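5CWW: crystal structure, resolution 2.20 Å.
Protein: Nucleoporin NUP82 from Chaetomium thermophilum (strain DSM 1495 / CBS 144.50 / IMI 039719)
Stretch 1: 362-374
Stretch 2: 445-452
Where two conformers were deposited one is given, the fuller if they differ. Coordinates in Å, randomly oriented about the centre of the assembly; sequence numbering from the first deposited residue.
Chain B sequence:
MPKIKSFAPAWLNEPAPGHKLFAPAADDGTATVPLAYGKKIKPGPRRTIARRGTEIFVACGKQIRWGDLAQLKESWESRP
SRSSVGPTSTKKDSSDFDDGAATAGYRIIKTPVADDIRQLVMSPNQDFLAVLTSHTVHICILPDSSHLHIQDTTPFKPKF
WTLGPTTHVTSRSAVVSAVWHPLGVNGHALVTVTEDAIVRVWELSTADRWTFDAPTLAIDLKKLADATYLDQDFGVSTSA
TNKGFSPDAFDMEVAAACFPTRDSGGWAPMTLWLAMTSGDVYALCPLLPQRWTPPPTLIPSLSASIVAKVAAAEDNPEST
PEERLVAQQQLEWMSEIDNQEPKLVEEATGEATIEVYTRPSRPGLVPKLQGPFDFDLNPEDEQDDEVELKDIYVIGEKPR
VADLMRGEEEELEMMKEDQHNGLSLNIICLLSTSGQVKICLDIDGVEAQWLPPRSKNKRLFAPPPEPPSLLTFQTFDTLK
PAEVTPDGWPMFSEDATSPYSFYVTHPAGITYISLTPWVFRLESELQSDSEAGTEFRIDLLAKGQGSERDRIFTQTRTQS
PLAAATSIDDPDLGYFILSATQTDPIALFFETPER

Stretch 1 (362-374) RPGLVPKLQGPFD
Stretch 2 (445-452) GVEAQWLP

The firmest link between the two loop segments is a backbone hydrogen bond from Lys-368 N to Gln-449 O, 2.7 Å long with an N-H...O angle of 157°. It fixes the register, setting the CA atoms of Lys-368 and Trp-450 4.3 Å apart. The chains cross, with contacts in reverse order: Pro-363 and Gly-364 meet Trp-450, Phe-373 meets Val-446. Stretch 1 turns at Pro-363 (-70/-23) and Leu-365 (-80/-32). Gln-370 (phi/psi -98/123; chi1 m, chi2 t, chi3 43°) points toward the second stretch, where its NE2 donates to Glu-447 O at 3.0 Å, its amide thus satisfying a main-chain carbonyl.

Two waters extend this polar network. Water 1 donates to Val-366 O (2.8 Å) and accepts from Leu-451 N (3.0 Å), bridging two groups not bonded directly. Water 2 donates to Gln-370 OE1 (2.8 Å) and accepts from Glu-447 N (2.9 Å), with a weak bond from Gln-449 NE2 (2.8 Å). Both ends of the Gln-370 amide are therefore engaged.

Trp-450 (phi/psi -127/158; chi1 m, chi2 -100°) directs its CA-to-CB bond away, but its indole comes back to the first stretch. Trp-450 NE1 makes a weak hydrogen bond to Gly-364 O (3.1 Å, 127°). Pro-363, preceded by a cis peptide and puckered C-gamma exo, covers one indole face: its CD lies 3.8 Å from the centroid of the six-membered ring of Trp-450, 12° off the normal, a CH-pi contact. Pro-367 CA approaches Trp-450 CD1 at 3.7 Å.

Lys-368, t from chi1 to chi4, starts toward the partner but leads its end away; its aliphatic CG packs 4.0 Å from Leu-451 CD2 (Leu-451 chi1 m, chi2 t). At the other end, Phe-373 (chi1 m, chi2 77°) places CZ 3.8 Å from CG2 of Val-446 (chi1 t), an apolar contact. Together the stretches bury 578 Å².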

# COMPACT_ATOMS: atom_id res chain seq x y z
N ARG B 362 10.68 -17.12 14.15
CA ARG B 362 11.99 -16.47 14.20
C ARG B 362 12.37 -15.97 12.81
O ARG B 362 11.98 -16.57 11.81
CB ARG B 362 13.05 -17.43 14.73
CG ARG B 362 12.66 -18.16 16.00
CD ARG B 362 13.68 -19.22 16.37
NE ARG B 362 13.19 -20.11 17.42
CZ ARG B 362 13.87 -21.14 17.91
NH1 ARG B 362 15.08 -21.42 17.44
NH2 ARG B 362 13.35 -21.89 18.86
N PRO B 363 13.15 -14.87 12.73
CA PRO B 363 13.66 -14.06 13.84
C PRO B 363 12.56 -13.26 14.53
O PRO B 363 12.72 -12.88 15.69
CB PRO B 363 14.67 -13.11 13.15
CG PRO B 363 14.92 -13.69 11.80
CD PRO B 363 13.66 -14.40 11.43
N GLY B 364 11.46 -13.01 13.82
CA GLY B 364 10.33 -12.30 14.37
C GLY B 364 9.17 -12.27 13.39
O GLY B 364 9.34 -12.59 12.22
N LEU B 365 7.99 -11.88 13.86
CA LEU B 365 6.80 -11.87 13.02
C LEU B 365 6.76 -10.64 12.12
O LEU B 365 6.24 -10.69 11.01
CB LEU B 365 5.54 -11.92 13.88
CG LEU B 365 5.39 -13.09 14.85
CD1 LEU B 365 3.98 -13.10 15.43
CD2 LEU B 365 5.71 -14.42 14.20
N VAL B 366 7.30 -9.53 12.61
CA VAL B 366 7.24 -8.26 11.91
C VAL B 366 8.57 -7.98 11.22
O VAL B 366 9.59 -7.81 11.89
CB VAL B 366 6.89 -7.11 12.86
CG1 VAL B 366 6.74 -5.80 12.11
CG2 VAL B 366 5.60 -7.43 13.62
N PRO B 367 8.58 -7.93 9.88
CA PRO B 367 9.83 -7.60 9.20
C PRO B 367 10.18 -6.12 9.33
O PRO B 367 9.34 -5.31 9.72
CB PRO B 367 9.55 -7.97 7.74
CG PRO B 367 8.09 -7.83 7.59
CD PRO B 367 7.49 -8.18 8.92
N LYS B 368 11.43 -5.79 9.03
CA LYS B 368 11.88 -4.40 9.05
C LYS B 368 11.14 -3.60 7.98
O LYS B 368 10.88 -4.10 6.88
CB LYS B 368 13.39 -4.33 8.82
CG LYS B 368 13.94 -2.91 8.78
CD LYS B 368 15.43 -2.90 8.49
CE LYS B 368 15.93 -1.48 8.30
NZ LYS B 368 17.40 -1.44 8.11
N LEU B 369 10.80 -2.36 8.31
CA LEU B 369 10.26 -1.45 7.31
C LEU B 369 11.41 -0.90 6.48
O LEU B 369 12.32 -0.26 7.01
CB LEU B 369 9.48 -0.31 7.95
CG LEU B 369 8.80 0.64 6.95
CD1 LEU B 369 7.72 -0.09 6.16
CD2 LEU B 369 8.22 1.85 7.66
N GLN B 370 11.38 -1.17 5.17
CA GLN B 370 12.42 -0.73 4.26
C GLN B 370 12.00 0.54 3.53
O GLN B 370 10.96 0.57 2.87
CB GLN B 370 12.75 -1.83 3.25
CG GLN B 370 13.24 -3.12 3.88
CD GLN B 370 13.63 -4.16 2.86
OE1 GLN B 370 14.28 -3.85 1.86
NE2 GLN B 370 13.22 -5.40 3.09
N GLY B 371 12.80 1.59 3.67
CA GLY B 371 12.54 2.86 3.02
C GLY B 371 12.71 4.03 3.97
O GLY B 371 13.08 3.83 5.13
N PRO B 372 12.44 5.26 3.50
CA PRO B 372 12.01 5.58 2.13
C PRO B 372 13.07 5.25 1.10
O PRO B 372 14.24 5.59 1.29
CB PRO B 372 11.76 7.09 2.17
CG PRO B 372 11.82 7.49 3.60
CD PRO B 372 12.63 6.47 4.32
N PHE B 373 12.68 4.58 0.02
CA PHE B 373 13.61 4.26 -1.06
C PHE B 373 14.10 5.52 -1.75
O PHE B 373 13.31 6.41 -2.08
CB PHE B 373 12.95 3.33 -2.08
CG PHE B 373 12.89 1.90 -1.66
CD1 PHE B 373 11.95 1.47 -0.74
CD2 PHE B 373 13.78 0.97 -2.18
CE1 PHE B 373 11.89 0.15 -0.34
CE2 PHE B 373 13.73 -0.35 -1.79
CZ PHE B 373 12.78 -0.76 -0.87
N ASP B 374 15.41 5.60 -1.98
CA ASP B 374 15.97 6.69 -2.77
C ASP B 374 15.85 6.35 -4.25
O ASP B 374 16.25 5.27 -4.68
CB ASP B 374 17.44 6.93 -2.39
CG ASP B 374 18.04 8.10 -3.14
OD1 ASP B 374 17.72 9.25 -2.80
OD2 ASP B 374 18.85 7.86 -4.07
N GLY B 445 17.51 -5.57 -5.31
CA GLY B 445 16.72 -6.74 -4.97
C GLY B 445 16.24 -6.70 -3.53
O GLY B 445 16.98 -7.05 -2.61
N VAL B 446 15.00 -6.27 -3.34
CA VAL B 446 14.38 -6.27 -2.03
C VAL B 446 14.25 -7.70 -1.52
O VAL B 446 13.74 -8.57 -2.22
CB VAL B 446 13.00 -5.59 -2.05
CG1 VAL B 446 12.32 -5.69 -0.67
CG2 VAL B 446 13.14 -4.14 -2.47
N GLU B 447 14.74 -7.93 -0.31
CA GLU B 447 14.73 -9.26 0.29
C GLU B 447 14.32 -9.20 1.76
O GLU B 447 14.15 -8.13 2.33
CB GLU B 447 16.11 -9.91 0.15
CG GLU B 447 17.24 -9.07 0.73
CD GLU B 447 18.60 -9.71 0.51
OE1 GLU B 447 18.66 -10.93 0.29
OE2 GLU B 447 19.61 -8.97 0.56
N ALA B 448 14.15 -10.38 2.35
CA ALA B 448 13.75 -10.50 3.75
C ALA B 448 14.71 -9.77 4.66
O ALA B 448 15.93 -9.98 4.60
CB ALA B 448 13.65 -11.95 4.14
N GLN B 449 14.18 -8.90 5.51
CA GLN B 449 14.98 -8.21 6.51
C GLN B 449 14.18 -7.94 7.78
O GLN B 449 12.98 -7.64 7.74
CB GLN B 449 15.53 -6.90 5.95
CG GLN B 449 16.57 -7.08 4.86
CD GLN B 449 17.35 -5.82 4.57
OE1 GLN B 449 17.58 -4.98 5.45
NE2 GLN B 449 17.77 -5.66 3.32
N TRP B 450 14.87 -8.07 8.91
CA TRP B 450 14.31 -7.76 10.22
C TRP B 450 15.24 -6.79 10.94
O TRP B 450 16.42 -6.71 10.63
CB TRP B 450 14.13 -9.02 11.07
CG TRP B 450 13.16 -10.02 10.51
CD1 TRP B 450 11.86 -10.19 10.90
CD2 TRP B 450 13.40 -10.99 9.49
NE1 TRP B 450 11.28 -11.20 10.18
CE2 TRP B 450 12.21 -11.71 9.30
CE3 TRP B 450 14.52 -11.31 8.71
CZ2 TRP B 450 12.09 -12.74 8.37
CZ3 TRP B 450 14.40 -12.33 7.78
CH2 TRP B 450 13.20 -13.04 7.62
N LEU B 451 14.70 -6.07 11.92
CA LEU B 451 15.55 -5.26 12.79
C LEU B 451 16.45 -6.18 13.61
O LEU B 451 16.16 -7.37 13.75
CB LEU B 451 14.70 -4.39 13.71
CG LEU B 451 13.95 -3.25 13.03
CD1 LEU B 451 12.87 -2.70 13.96
CD2 LEU B 451 14.92 -2.15 12.62
N PRO B 452 17.56 -5.65 14.14
CA PRO B 452 18.48 -6.48 14.92
C PRO B 452 17.87 -7.02 16.21
O PRO B 452 16.90 -6.45 16.71
CB PRO B 452 19.63 -5.51 15.26
CG PRO B 452 19.52 -4.41 14.28
CD PRO B 452 18.08 -4.28 13.93
O HOH W 1 11.77 -6.19 12.65
O HOH W 2 16.13 -5.86 1.10